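Local coordinates for protein predicted component of a thermophile-specific DNA repair system, contains a RAMP domain (Methanopyrus kandleri, PDB 4N0L) that binds crRNA as the Csm3 protein of type III-A CRISPR systems, with a RAMP domain of RRM-like fold and a bound zinc ion, and may act as an endonuclease, at residues L64-S69 and C115-I120; C88-R93 and E97-Y102; P107-N112 and D126-S131; V172-A177 and K243-S248. All coordinates share one frame; numbering follows the deposited sequence.

Contact 1: residues L64-S69 and C115-I120; sequences LAWMKS and CPVCRI. With ZN (zinc ion), chain C.
The indole of Trp-66 presents one face to Pro-116, and the two side chains cross at about a right angle. Atom CG of the proline ring stands over the six-membered ring, offset toward its rim, in a CH-pi contact: Pro-116 CG lies 3.9 Å from the centroid and 28° off the ring normal. Its closest approach is Pro-116 CG to Trp-66 CZ2, 3.4 Å. Val-117 comes in obliquely at the pyrrole end, with its CG2 branch 4.0 Å from Trp-66 CD1. An extended first torsion of Trp-66, with CG opposite the backbone N (chi1 -175°), carries the indole out from its helix to the start of the other one. The carbonyl of Trp-66 accepts the hydroxyl of Ser-69, OG to O 2.9 Å, while the indole NE1 donates to the backbone O of Trp-109.

Pro-116 and Val-117 begin the helix that Cys-115 precedes as N-cap; Arg-119 N donates to Cys-115 O at 2.9 Å. Cys-115 SG and Cys-118 SG each lie 2.3 Å from the zinc ion, and His-86 and Cys-88 complete the site of three cysteines and one histidine. The helix start may help to stabilise the negative charge on these sulfurs.

The contact thus joins the C-terminal end of helix 51-69 to the start of helix 116-121. Helix 238-255 adds Tyr-244, which meets Trp-66 edge-to-face and also touches Pro-116, and helix 74-78 packs on Trp-66 through Phe-77.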
loop_
_atom_site.group_PDB
_atom_site.type_symbol
_atom_site.label_atom_id
_atom_site.label_comp_id
_atom_site.label_asym_id
_atom_site.label_seq_id
_atom_site.Cartn_x
_atom_site.Cartn_y
_atom_site.Cartn_z
ATOM N N LEU A 64 2.424 11.717 1.769
ATOM C CA LEU A 64 2.648 13.034 1.177
ATOM C C LEU A 64 1.366 13.600 0.582
ATOM O O LEU A 64 1.044 14.771 0.778
ATOM C CB LEU A 64 3.732 12.966 0.101
ATOM C CG LEU A 64 5.167 12.814 0.600
ATOM C CD1 LEU A 64 6.126 12.712 -0.576
ATOM C CD2 LEU A 64 5.543 13.976 1.511
ATOM N N ALA A 65 0.645 12.762 -0.155
ATOM C CA ALA A 65 -0.609 13.173 -0.777
ATOM C C ALA A 65 -1.647 13.517 0.282
ATOM O O ALA A 65 -2.395 14.482 0.137
ATOM C CB ALA A 65 -1.132 12.084 -1.697
ATOM N N TRP A 66 -1.684 12.722 1.347
ATOM C CA TRP A 66 -2.600 12.959 2.457
ATOM C C TRP A 66 -2.294 14.297 3.114
ATOM O O TRP A 66 -3.199 15.088 3.385
ATOM C CB TRP A 66 -2.507 11.828 3.484
ATOM C CG TRP A 66 -3.495 11.930 4.609
ATOM C CD1 TRP A 66 -3.216 12.145 5.929
ATOM C CD2 TRP A 66 -4.920 11.812 4.516
ATOM N NE1 TRP A 66 -4.377 12.170 6.661
ATOM C CE2 TRP A 66 -5.438 11.967 5.818
ATOM C CE3 TRP A 66 -5.808 11.590 3.459
ATOM C CZ2 TRP A 66 -6.804 11.910 6.090
ATOM C CZ3 TRP A 66 -7.165 11.533 3.732
ATOM C CH2 TRP A 66 -7.649 11.693 5.036
ATOM N N MET A 67 -1.009 14.542 3.359
ATOM C CA MET A 67 -0.545 15.785 3.964
ATOM C C MET A 67 -0.964 17.002 3.140
ATOM O O MET A 67 -1.555 17.943 3.669
ATOM C CB MET A 67 0.979 15.756 4.124
ATOM C CG MET A 67 1.573 17.015 4.738
ATOM S SD MET A 67 3.374 17.086 4.600
ATOM C CE MET A 67 3.577 17.487 2.865
ATOM N N LYS A 68 -0.655 16.978 1.847
ATOM C CA LYS A 68 -0.951 18.105 0.965
ATOM C C LYS A 68 -2.443 18.301 0.710
ATOM O O LYS A 68 -2.908 19.433 0.592
ATOM C CB LYS A 68 -0.212 17.951 -0.365
ATOM C CG LYS A 68 1.215 18.482 -0.325
ATOM C CD LYS A 68 2.180 17.623 -1.121
ATOM C CE LYS A 68 3.610 18.119 -0.943
ATOM N NZ LYS A 68 4.624 17.143 -1.430
ATOM N N SER A 69 -3.191 17.204 0.624
ATOM C CA SER A 69 -4.628 17.281 0.365
ATOM C C SER A 69 -5.371 17.989 1.497
ATOM O O SER A 69 -6.443 18.554 1.289
ATOM C CB SER A 69 -5.214 15.883 0.157
ATOM O OG SER A 69 -5.216 15.149 1.368
ATOM N N CYS A 115 -5.935 7.832 11.934
ATOM C CA CYS A 115 -5.014 8.195 10.865
ATOM C C CYS A 115 -4.998 7.129 9.776
ATOM O O CYS A 115 -4.604 5.991 10.027
ATOM C CB CYS A 115 -3.602 8.397 11.420
ATOM S SG CYS A 115 -2.390 9.003 10.216
ATOM N N PRO A 116 -5.428 7.498 8.560
ATOM C CA PRO A 116 -5.452 6.591 7.406
ATOM C C PRO A 116 -4.072 6.036 7.070
ATOM O O PRO A 116 -3.945 4.846 6.786
ATOM C CB PRO A 116 -5.968 7.478 6.271
ATOM C CG PRO A 116 -6.710 8.571 6.951
ATOM C CD PRO A 116 -5.972 8.824 8.226
ATOM N N VAL A 117 -3.060 6.897 7.089
ATOM C CA VAL A 117 -1.688 6.485 6.806
ATOM C C VAL A 117 -1.228 5.348 7.711
ATOM O O VAL A 117 -0.841 4.279 7.242
ATOM C CB VAL A 117 -0.703 7.657 6.964
ATOM C CG1 VAL A 117 0.729 7.181 6.744
ATOM C CG2 VAL A 117 -1.052 8.779 5.997
ATOM N N CYS A 118 -1.284 5.588 9.015
ATOM C CA CYS A 118 -0.744 4.654 9.996
ATOM C C CYS A 118 -1.628 3.419 10.210
ATOM O O CYS A 118 -1.114 2.321 10.419
ATOM C CB CYS A 118 -0.500 5.378 11.323
ATOM S SG CYS A 118 0.822 6.630 11.245
ATOM N N ARG A 119 -2.947 3.588 10.164
ATOM C CA ARG A 119 -3.846 2.455 10.392
ATOM C C ARG A 119 -3.788 1.444 9.238
ATOM O O ARG A 119 -4.002 0.247 9.439
ATOM C CB ARG A 119 -5.287 2.940 10.606
ATOM C CG ARG A 119 -6.071 3.193 9.325
ATOM C CD ARG A 119 -7.303 4.053 9.563
ATOM N NE ARG A 119 -8.104 4.175 8.348
ATOM C CZ ARG A 119 -8.942 5.176 8.096
ATOM N NH1 ARG A 119 -9.099 6.155 8.980
ATOM N NH2 ARG A 119 -9.624 5.196 6.957
ATOM N N ILE A 120 -3.486 1.930 8.035
ATOM C CA ILE A 120 -3.399 1.077 6.850
ATOM C C ILE A 120 -1.993 0.515 6.645
ATOM O O ILE A 120 -1.815 -0.688 6.450
ATOM C CB ILE A 120 -3.820 1.841 5.570
ATOM C CG1 ILE A 120 -5.311 2.183 5.611
ATOM C CG2 ILE A 120 -3.508 1.024 4.325
ATOM C CD1 ILE A 120 -5.735 3.159 4.534
HETATM ZN ZN ZN C . -0.438 8.585 11.398
#

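Contact 2: residues C88-R93 and E97-Y102; sequences CGFVRR and EEAKEY. With ZN (zinc ion), chain C.
Arg-93 and Glu-97 are joined by the hydrogen bond of a helical turn. Glu-97 N donates to Arg-93 O over 3.0 Å, with an angle of 165° at the hydrogen and the donor nearly in line with the C=O bond. In the Glu-97 side chain, chi1 (-53°) sets Glu-97 CG 3.0 Å from Arg-93 O, and a bend at chi2 (-78°) turns the carboxylate from there. No salt bridge links the two residues: Arg-93 NE and Glu-97 OE1 remain 6.0 Å apart, and Arg-93 pairs instead with Asp-234 and Glu-236.

The apolar part is slight. Phe-90 CE1 meets the methyl CB of Ala-99 at 4.4 Å, obliquely to the ring.

Metal binding occupies the other end of segment 88-93, where Cys-88 SG binds the zinc ion at 2.4 Å. The same sulfur lies at the edge of the Phe-90 ring, in its plane, and weakly accepts Phe-90 N. Phe-90 is the centre of an inverse gamma turn.

From here the chain enters helix 93-99, with Arg-92 at the N-cap position; Ala-99 also packs on Leu-160 of helix 157-160, and Phe-90 on the loop residues Leu-110 and Val-164.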
loop_
_atom_site.group_PDB
_atom_site.type_symbol
_atom_site.label_atom_id
_atom_site.label_comp_id
_atom_site.label_asym_id
_atom_site.label_seq_id
_atom_site.Cartn_x
_atom_site.Cartn_y
_atom_site.Cartn_z
ATOM N N CYS A 88 2.192 7.940 13.714
ATOM C CA CYS A 88 1.442 8.340 14.899
ATOM C C CYS A 88 0.725 7.130 15.480
ATOM O O CYS A 88 0.675 6.069 14.853
ATOM C CB CYS A 88 0.439 9.447 14.573
ATOM S SG CYS A 88 -1.052 8.880 13.726
ATOM N N GLY A 89 0.164 7.289 16.673
ATOM C CA GLY A 89 -0.504 6.186 17.336
ATOM C C GLY A 89 -2.014 6.267 17.244
ATOM O O GLY A 89 -2.718 5.432 17.807
ATOM N N PHE A 90 -2.517 7.266 16.526
ATOM C CA PHE A 90 -3.956 7.414 16.338
ATOM C C PHE A 90 -4.454 6.388 15.322
ATOM O O PHE A 90 -4.940 6.750 14.246
ATOM C CB PHE A 90 -4.300 8.829 15.870
ATOM C CG PHE A 90 -4.011 9.895 16.887
ATOM C CD1 PHE A 90 -4.919 10.176 17.897
ATOM C CD2 PHE A 90 -2.833 10.625 16.829
ATOM C CE1 PHE A 90 -4.655 11.163 18.834
ATOM C CE2 PHE A 90 -2.562 11.613 17.765
ATOM C CZ PHE A 90 -3.474 11.882 18.767
ATOM N N VAL A 91 -4.346 5.109 15.672
ATOM C CA VAL A 91 -4.578 4.033 14.714
ATOM C C VAL A 91 -5.910 3.316 14.928
ATOM O O VAL A 91 -6.366 2.566 14.065
ATOM C CB VAL A 91 -3.445 2.995 14.778
ATOM C CG1 VAL A 91 -2.153 3.597 14.249
ATOM C CG2 VAL A 91 -3.258 2.500 16.202
ATOM N N ARG A 92 -6.522 3.543 16.085
ATOM C CA ARG A 92 -7.859 3.032 16.366
ATOM C C ARG A 92 -8.653 4.082 17.130
ATOM O O ARG A 92 -8.079 4.909 17.837
ATOM C CB ARG A 92 -7.787 1.721 17.152
ATOM C CG ARG A 92 -6.482 1.530 17.907
ATOM C CD ARG A 92 -6.717 1.311 19.393
ATOM N NE ARG A 92 -7.291 -0.000 19.676
ATOM N N ARG A 93 -9.973 4.051 16.980
ATOM C CA ARG A 93 -10.827 5.093 17.539
ATOM C C ARG A 93 -10.754 5.176 19.060
ATOM O O ARG A 93 -10.960 6.247 19.624
ATOM C CB ARG A 93 -12.274 4.886 17.099
ATOM C CG ARG A 93 -12.614 5.581 15.792
ATOM C CD ARG A 93 -14.107 5.547 15.524
ATOM N NE ARG A 93 -14.647 4.200 15.675
ATOM C CZ ARG A 93 -14.518 3.238 14.768
ATOM N NH1 ARG A 93 -13.867 3.472 13.637
ATOM N NH2 ARG A 93 -15.042 2.041 14.994
ATOM N N GLU A 97 -10.593 8.668 21.428
ATOM C CA GLU A 97 -11.600 8.920 22.457
ATOM C C GLU A 97 -10.882 9.116 23.786
ATOM O O GLU A 97 -11.201 10.015 24.564
ATOM C CB GLU A 97 -12.603 7.766 22.561
ATOM C CG GLU A 97 -13.282 7.357 21.254
ATOM C CD GLU A 97 -14.407 8.285 20.835
ATOM O OE1 GLU A 97 -15.481 7.774 20.453
ATOM O OE2 GLU A 97 -14.216 9.518 20.874
ATOM N N GLU A 98 -9.899 8.254 24.019
ATOM C CA GLU A 98 -9.094 8.253 25.231
ATOM C C GLU A 98 -8.217 9.501 25.343
ATOM O O GLU A 98 -7.881 9.935 26.443
ATOM C CB GLU A 98 -8.231 6.989 25.253
ATOM C CG GLU A 98 -7.547 6.675 26.565
ATOM C CD GLU A 98 -6.816 5.348 26.508
ATOM O OE1 GLU A 98 -6.817 4.722 25.426
ATOM O OE2 GLU A 98 -6.242 4.930 27.536
ATOM N N ALA A 99 -7.847 10.068 24.198
ATOM C CA ALA A 99 -6.948 11.221 24.159
ATOM C C ALA A 99 -7.679 12.559 24.042
ATOM O O ALA A 99 -7.079 13.613 24.252
ATOM C CB ALA A 99 -5.958 11.072 23.007
ATOM N N LYS A 100 -8.964 12.512 23.699
ATOM C CA LYS A 100 -9.747 13.722 23.429
ATOM C C LYS A 100 -9.712 14.765 24.544
ATOM O O LYS A 100 -9.657 15.967 24.271
ATOM C CB LYS A 100 -11.202 13.345 23.133
ATOM C CG LYS A 100 -12.119 14.538 22.898
ATOM C CD LYS A 100 -11.647 15.394 21.733
ATOM C CE LYS A 100 -12.556 16.599 21.536
ATOM N NZ LYS A 100 -11.992 17.577 20.565
ATOM N N GLU A 101 -9.735 14.307 25.792
ATOM C CA GLU A 101 -9.706 15.204 26.944
ATOM C C GLU A 101 -8.475 16.109 26.970
ATOM O O GLU A 101 -8.528 17.218 27.502
ATOM C CB GLU A 101 -9.788 14.405 28.246
ATOM C CG GLU A 101 -8.809 13.253 28.336
ATOM C CD GLU A 101 -8.751 12.650 29.727
ATOM O OE1 GLU A 101 -8.722 11.406 29.838
ATOM O OE2 GLU A 101 -8.731 13.422 30.708
ATOM N N TYR A 102 -7.371 15.642 26.396
ATOM C CA TYR A 102 -6.124 16.398 26.445
ATOM C C TYR A 102 -5.861 17.163 25.153
ATOM O O TYR A 102 -4.780 17.725 24.968
ATOM C CB TYR A 102 -4.938 15.472 26.724
ATOM C CG TYR A 102 -5.103 14.573 27.924
ATOM C CD1 TYR A 102 -5.007 15.078 29.216
ATOM C CD2 TYR A 102 -5.330 13.213 27.767
ATOM C CE1 TYR A 102 -5.151 14.255 30.317
ATOM C CE2 TYR A 102 -5.472 12.380 28.862
ATOM C CZ TYR A 102 -5.382 12.906 30.134
ATOM O OH TYR A 102 -5.524 12.084 31.227
HETATM ZN ZN ZN C . -0.438 8.585 11.398
#

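Contact 3: residues P107-N112 and D126-S131; sequences PPWLEN and DGIGFS
Atom OD2 of Asp-126 is gripped by two donors of Ser-131, five residues on in the same segment. Ser-131 N reaches OD2 of Asp-126 at 2.7 Å through the syn lone pair (angle 162°), and Ser-131 OG lies 2.8 Å from that same Asp-126 OD2 on the anti side, somewhat out of the carboxylate plane. The second oxygen, Asp-126 OD1, accepts Phe-130 N at 2.8 Å, less straight (146°). Three bonds therefore tie the carboxylate to the two residues that follow the type I turn from Asp-126 to Gly-129; Ile-128 in the turn and Phe-130 just after it face segment 107-112.

Across the contact everything is apolar. Trp-109 receives the tip of Ile-128, which comes from the opposite direction: Ile-128 CD1 is 3.7 Å from Trp-109 CZ2, oblique to the ring. Phe-130 meets the rim of the same indole, CD2 lying in its plane and 4.0 Å from Trp-109 CH2, and Phe-130 CZ is 4.2 Å from Pro-107 CG. Pro-107 CB in turn rests over one indole face, 3.6 Å above the plane of Trp-109. A first torsion placing CG between backbone N and carbonyl carbon (chi1 65°) brings the indole into this cluster from the type I turn from Pro-107 to Leu-110.

His-86 meets the Trp-109 ring edge-to-face, and Cys-88 and Cys-115 touch it as well, so the indole belongs to the second shell of the zinc. The chemistry implies a division of labour: polar bonds set the shape of one loop, while between the two segments the packing is apolar, and of these side chains Trp-109 also lies against the zinc ligands.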
loop_
_atom_site.group_PDB
_atom_site.type_symbol
_atom_site.label_atom_id
_atom_site.label_comp_id
_atom_site.label_asym_id
_atom_site.label_seq_id
_atom_site.Cartn_x
_atom_site.Cartn_y
_atom_site.Cartn_z
ATOM N N PRO A 107 -5.781 17.006 15.658
ATOM C CA PRO A 107 -4.683 16.862 14.696
ATOM C C PRO A 107 -5.246 16.790 13.281
ATOM O O PRO A 107 -6.144 15.988 13.031
ATOM C CB PRO A 107 -4.020 15.545 15.106
ATOM C CG PRO A 107 -4.368 15.379 16.551
ATOM C CD PRO A 107 -5.721 16.001 16.734
ATOM N N PRO A 108 -4.731 17.625 12.366
ATOM C CA PRO A 108 -5.377 17.821 11.063
ATOM C C PRO A 108 -5.280 16.617 10.123
ATOM O O PRO A 108 -5.978 16.591 9.110
ATOM C CB PRO A 108 -4.618 19.020 10.483
ATOM C CG PRO A 108 -3.278 18.953 11.120
ATOM C CD PRO A 108 -3.509 18.435 12.509
ATOM N N TRP A 109 -4.445 15.637 10.455
ATOM C CA TRP A 109 -4.274 14.466 9.600
ATOM C C TRP A 109 -5.202 13.337 10.031
ATOM O O TRP A 109 -5.060 12.199 9.584
ATOM C CB TRP A 109 -2.824 13.979 9.624
ATOM C CG TRP A 109 -2.386 13.469 10.962
ATOM C CD1 TRP A 109 -2.541 12.202 11.446
ATOM C CD2 TRP A 109 -1.709 14.209 11.984
ATOM N NE1 TRP A 109 -2.010 12.110 12.710
ATOM C CE2 TRP A 109 -1.492 13.328 13.063
ATOM C CE3 TRP A 109 -1.270 15.532 12.094
ATOM C CZ2 TRP A 109 -0.853 13.728 14.235
ATOM C CZ3 TRP A 109 -0.636 15.926 13.258
ATOM C CH2 TRP A 109 -0.434 15.027 14.313
ATOM N N LEU A 110 -6.147 13.657 10.908
ATOM C CA LEU A 110 -7.073 12.656 11.416
ATOM C C LEU A 110 -8.391 12.687 10.640
ATOM O O LEU A 110 -8.840 13.750 10.212
ATOM C CB LEU A 110 -7.328 12.888 12.908
ATOM C CG LEU A 110 -6.248 12.380 13.868
ATOM C CD1 LEU A 110 -6.757 12.360 15.306
ATOM C CD2 LEU A 110 -5.752 11.008 13.452
ATOM N N GLU A 111 -8.997 11.519 10.445
ATOM C CA GLU A 111 -10.328 11.432 9.849
ATOM C C GLU A 111 -11.195 10.475 10.657
ATOM O O GLU A 111 -10.862 9.295 10.793
ATOM C CB GLU A 111 -10.255 10.977 8.389
ATOM C CG GLU A 111 -11.601 11.011 7.674
ATOM C CD GLU A 111 -11.491 10.716 6.189
ATOM O OE1 GLU A 111 -11.142 9.568 5.836
ATOM O OE2 GLU A 111 -11.755 11.628 5.376
ATOM N N ASN A 112 -12.308 10.987 11.177
ATOM C CA ASN A 112 -13.144 10.254 12.127
ATOM C C ASN A 112 -12.326 9.639 13.263
ATOM O O ASN A 112 -12.567 8.503 13.674
ATOM C CB ASN A 112 -13.947 9.165 11.409
ATOM C CG ASN A 112 -14.825 9.721 10.303
ATOM O OD1 ASN A 112 -15.381 10.812 10.423
ATOM N ND2 ASN A 112 -14.952 8.968 9.216
ATOM N N ASP A 126 4.426 6.663 18.218
ATOM C CA ASP A 126 4.464 8.120 18.127
ATOM C C ASP A 126 5.810 8.577 17.568
ATOM O O ASP A 126 6.576 9.265 18.243
ATOM C CB ASP A 126 4.204 8.758 19.494
ATOM C CG ASP A 126 4.045 10.268 19.417
ATOM O OD1 ASP A 126 3.777 10.788 18.312
ATOM O OD2 ASP A 126 4.186 10.937 20.462
ATOM N N GLY A 127 6.089 8.180 16.329
ATOM C CA GLY A 127 7.347 8.496 15.679
ATOM C C GLY A 127 7.560 9.982 15.468
ATOM O O GLY A 127 8.688 10.469 15.535
ATOM N N ILE A 128 6.476 10.705 15.204
ATOM C CA ILE A 128 6.559 12.146 14.995
ATOM C C ILE A 128 6.828 12.879 16.307
ATOM O O ILE A 128 7.217 14.047 16.306
ATOM C CB ILE A 128 5.269 12.702 14.357
ATOM C CG1 ILE A 128 4.064 12.401 15.247
ATOM C CG2 ILE A 128 5.060 12.107 12.971
ATOM C CD1 ILE A 128 2.756 12.935 14.702
ATOM N N GLY A 129 6.627 12.184 17.424
ATOM C CA GLY A 129 6.914 12.744 18.731
ATOM C C GLY A 129 5.855 13.718 19.205
ATOM O O GLY A 129 6.166 14.707 19.867
ATOM N N PHE A 130 4.604 13.442 18.847
ATOM C CA PHE A 130 3.468 14.287 19.211
ATOM C C PHE A 130 3.355 14.470 20.725
ATOM O O PHE A 130 2.948 15.528 21.206
ATOM C CB PHE A 130 2.174 13.684 18.658
ATOM C CG PHE A 130 0.949 14.523 18.907
ATOM C CD1 PHE A 130 0.078 14.215 19.940
ATOM C CD2 PHE A 130 0.669 15.621 18.107
ATOM C CE1 PHE A 130 -1.051 14.981 20.169
ATOM C CE2 PHE A 130 -0.458 16.391 18.328
ATOM C CZ PHE A 130 -1.318 16.072 19.362
ATOM N N SER A 131 3.719 13.431 21.470
ATOM C CA SER A 131 3.638 13.464 22.926
ATOM C C SER A 131 5.016 13.624 23.563
ATOM O O SER A 131 5.225 13.225 24.707
ATOM C CB SER A 131 2.956 12.196 23.451
ATOM O OG SER A 131 3.773 11.053 23.263
#

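Contact 4: residues V172-A177 and K243-S248; sequences VAFRDA and KYLMSS
In the RAMP domain, an RRM-like fold built on an antiparallel sheet with helices packed against it, edge strand 172-174 meets helix 238-255 through Val-172, Phe-174 and Leu-245. The contact is wholly apolar and lies close to the centre of the chain. Leu-245 carries it from the helix side, offering both methyls: its CD2 is 3.8 Å from Val-172 CG1, and its CD1 is 3.9 Å from that same Val-172 CG1. The two side chains run past each other in opposite directions, so that one valine branch nests against the forked end of the leucine. The leucine's chi1 of 175° swings CG out on the far side from its own N, toward the strand.

Phe-174, two residues along the strand, brings its ring end to the same leucine, although its CB does not point directly at the helix. The ring also packs on Leu-54 and Lys-55 of helix 51-69 and on Val-228 of the neighbouring strand 223-231, whereas Val-172 touches Tyr-230 of that strand and Ile-120 of helix 116-121. Backbone hydrogen bonds between Ala-173 and Val-229 tie the edge strand into the sheet.

On the helix, Ser-248 folds back onto the turn that bears Leu-245, its OG donating to Leu-245 O over 2.6 Å. At the ring end of Phe-174, CZ approaches Leu-245 CD1 to 4.3 Å.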
loop_
_atom_site.group_PDB
_atom_site.type_symbol
_atom_site.label_atom_id
_atom_site.label_comp_id
_atom_site.label_asym_id
_atom_site.label_seq_id
_atom_site.Cartn_x
_atom_site.Cartn_y
_atom_site.Cartn_z
ATOM N N VAL A 172 -2.467 -3.759 5.459
ATOM C CA VAL A 172 -2.180 -4.260 4.118
ATOM C C VAL A 172 -0.844 -4.988 4.043
ATOM O O VAL A 172 0.131 -4.611 4.695
ATOM C CB VAL A 172 -2.187 -3.124 3.063
ATOM C CG1 VAL A 172 -3.577 -2.527 2.930
ATOM C CG2 VAL A 172 -1.159 -2.054 3.407
ATOM N N ALA A 173 -0.820 -6.053 3.250
ATOM C CA ALA A 173 0.409 -6.779 2.974
ATOM C C ALA A 173 0.519 -7.050 1.480
ATOM O O ALA A 173 -0.432 -7.517 0.851
ATOM C CB ALA A 173 0.452 -8.079 3.759
ATOM N N PHE A 174 1.685 -6.749 0.918
ATOM C CA PHE A 174 1.933 -6.971 -0.499
ATOM C C PHE A 174 2.736 -8.245 -0.703
ATOM O O PHE A 174 3.771 -8.442 -0.071
ATOM C CB PHE A 174 2.682 -5.788 -1.119
ATOM C CG PHE A 174 1.856 -4.540 -1.262
ATOM C CD1 PHE A 174 1.440 -4.115 -2.513
ATOM C CD2 PHE A 174 1.497 -3.791 -0.153
ATOM C CE1 PHE A 174 0.684 -2.968 -2.657
ATOM C CE2 PHE A 174 0.739 -2.644 -0.290
ATOM C CZ PHE A 174 0.332 -2.232 -1.543
ATOM N N ARG A 175 2.256 -9.115 -1.582
ATOM C CA ARG A 175 3.007 -10.311 -1.932
ATOM C C ARG A 175 4.162 -9.923 -2.842
ATOM O O ARG A 175 4.043 -8.979 -3.627
ATOM C CB ARG A 175 2.110 -11.336 -2.627
ATOM C CG ARG A 175 2.687 -12.739 -2.683
ATOM C CD ARG A 175 1.589 -13.773 -2.854
ATOM N NE ARG A 175 2.123 -15.122 -3.013
ATOM C CZ ARG A 175 2.661 -15.578 -4.140
ATOM N NH1 ARG A 175 2.745 -14.785 -5.198
ATOM N NH2 ARG A 175 3.122 -16.819 -4.206
ATOM N N ASP A 176 5.280 -10.634 -2.730
ATOM C CA ASP A 176 6.393 -10.431 -3.648
ATOM C C ASP A 176 5.890 -10.605 -5.077
ATOM O O ASP A 176 5.230 -11.594 -5.394
ATOM C CB ASP A 176 7.541 -11.400 -3.352
ATOM C CG ASP A 176 8.315 -11.026 -2.102
ATOM O OD1 ASP A 176 8.111 -9.905 -1.590
ATOM O OD2 ASP A 176 9.136 -11.847 -1.638
ATOM N N ALA A 177 6.181 -9.623 -5.925
ATOM C CA ALA A 177 5.702 -9.636 -7.300
ATOM C C ALA A 177 6.752 -10.217 -8.238
ATOM O O ALA A 177 7.747 -9.567 -8.556
ATOM C CB ALA A 177 5.313 -8.230 -7.741
ATOM N N LYS A 243 -10.452 2.927 -0.431
ATOM C CA LYS A 243 -10.265 4.148 -1.207
ATOM C C LYS A 243 -8.825 4.634 -1.146
ATOM O O LYS A 243 -8.231 4.971 -2.168
ATOM C CB LYS A 243 -11.207 5.249 -0.714
ATOM C CG LYS A 243 -11.241 6.473 -1.616
ATOM C CD LYS A 243 -11.344 7.758 -0.813
ATOM C CE LYS A 243 -12.607 7.781 0.029
ATOM N NZ LYS A 243 -12.586 8.883 1.027
ATOM N N TYR A 244 -8.271 4.663 0.060
ATOM C CA TYR A 244 -6.922 5.172 0.263
ATOM C C TYR A 244 -5.863 4.187 -0.226
ATOM O O TYR A 244 -4.830 4.594 -0.754
ATOM C CB TYR A 244 -6.707 5.511 1.740
ATOM C CG TYR A 244 -7.586 6.647 2.218
ATOM C CD1 TYR A 244 -7.837 7.745 1.403
ATOM C CD2 TYR A 244 -8.175 6.620 3.478
ATOM C CE1 TYR A 244 -8.640 8.785 1.829
ATOM C CE2 TYR A 244 -8.983 7.656 3.912
ATOM C CZ TYR A 244 -9.212 8.737 3.082
ATOM O OH TYR A 244 -10.014 9.773 3.504
ATOM N N LEU A 245 -6.128 2.895 -0.062
ATOM C CA LEU A 245 -5.232 1.867 -0.579
ATOM C C LEU A 245 -5.140 1.956 -2.102
ATOM O O LEU A 245 -4.044 1.975 -2.667
ATOM C CB LEU A 245 -5.703 0.475 -0.159
ATOM C CG LEU A 245 -4.907 -0.688 -0.758
ATOM C CD1 LEU A 245 -3.433 -0.571 -0.392
ATOM C CD2 LEU A 245 -5.473 -2.025 -0.307
ATOM N N MET A 246 -6.297 2.007 -2.757
ATOM C CA MET A 246 -6.358 2.182 -4.204
ATOM C C MET A 246 -5.678 3.481 -4.619
ATOM O O MET A 246 -4.926 3.512 -5.595
ATOM C CB MET A 246 -7.806 2.176 -4.697
ATOM C CG MET A 246 -8.501 0.825 -4.657
ATOM S SD MET A 246 -7.674 -0.430 -5.647
ATOM C CE MET A 246 -8.772 -1.825 -5.399
ATOM N N SER A 247 -5.960 4.550 -3.878
ATOM C CA SER A 247 -5.373 5.857 -4.152
ATOM C C SER A 247 -3.852 5.815 -4.108
ATOM O O SER A 247 -3.183 6.451 -4.924
ATOM C CB SER A 247 -5.882 6.898 -3.153
ATOM O OG SER A 247 -7.295 6.996 -3.201
ATOM N N SER A 248 -3.308 5.055 -3.161
ATOM C CA SER A 248 -1.862 4.957 -3.023
ATOM C C SER A 248 -1.277 4.246 -4.244
ATOM O O SER A 248 -0.199 4.602 -4.720
ATOM C CB SER A 248 -1.483 4.233 -1.727
ATOM O OG SER A 248 -1.762 2.844 -1.799
#

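Overall arrangement
From the N terminus, the C-terminal end of helix 51-69 forms the first segment of contact 1, which closes a loop on reaching helix 116-121. Contact 2 is nested wholly within that loop. Contact 3 begins inside it, after contact 2 has closed, and ends beyond it, so contacts 1 and 3 cross. These three gather around the zinc: contacts 1 and 2 supply three of its four ligands, and contact 3 packs beside it. Contact 4 follows in series, bringing the edge of the sheet onto helix 238-255. Tyr-244 reaches from that helix to both contacts 1 and 3, joining the zinc-binding region to helix 238-255, whereas contact 2 does not touch contact 4.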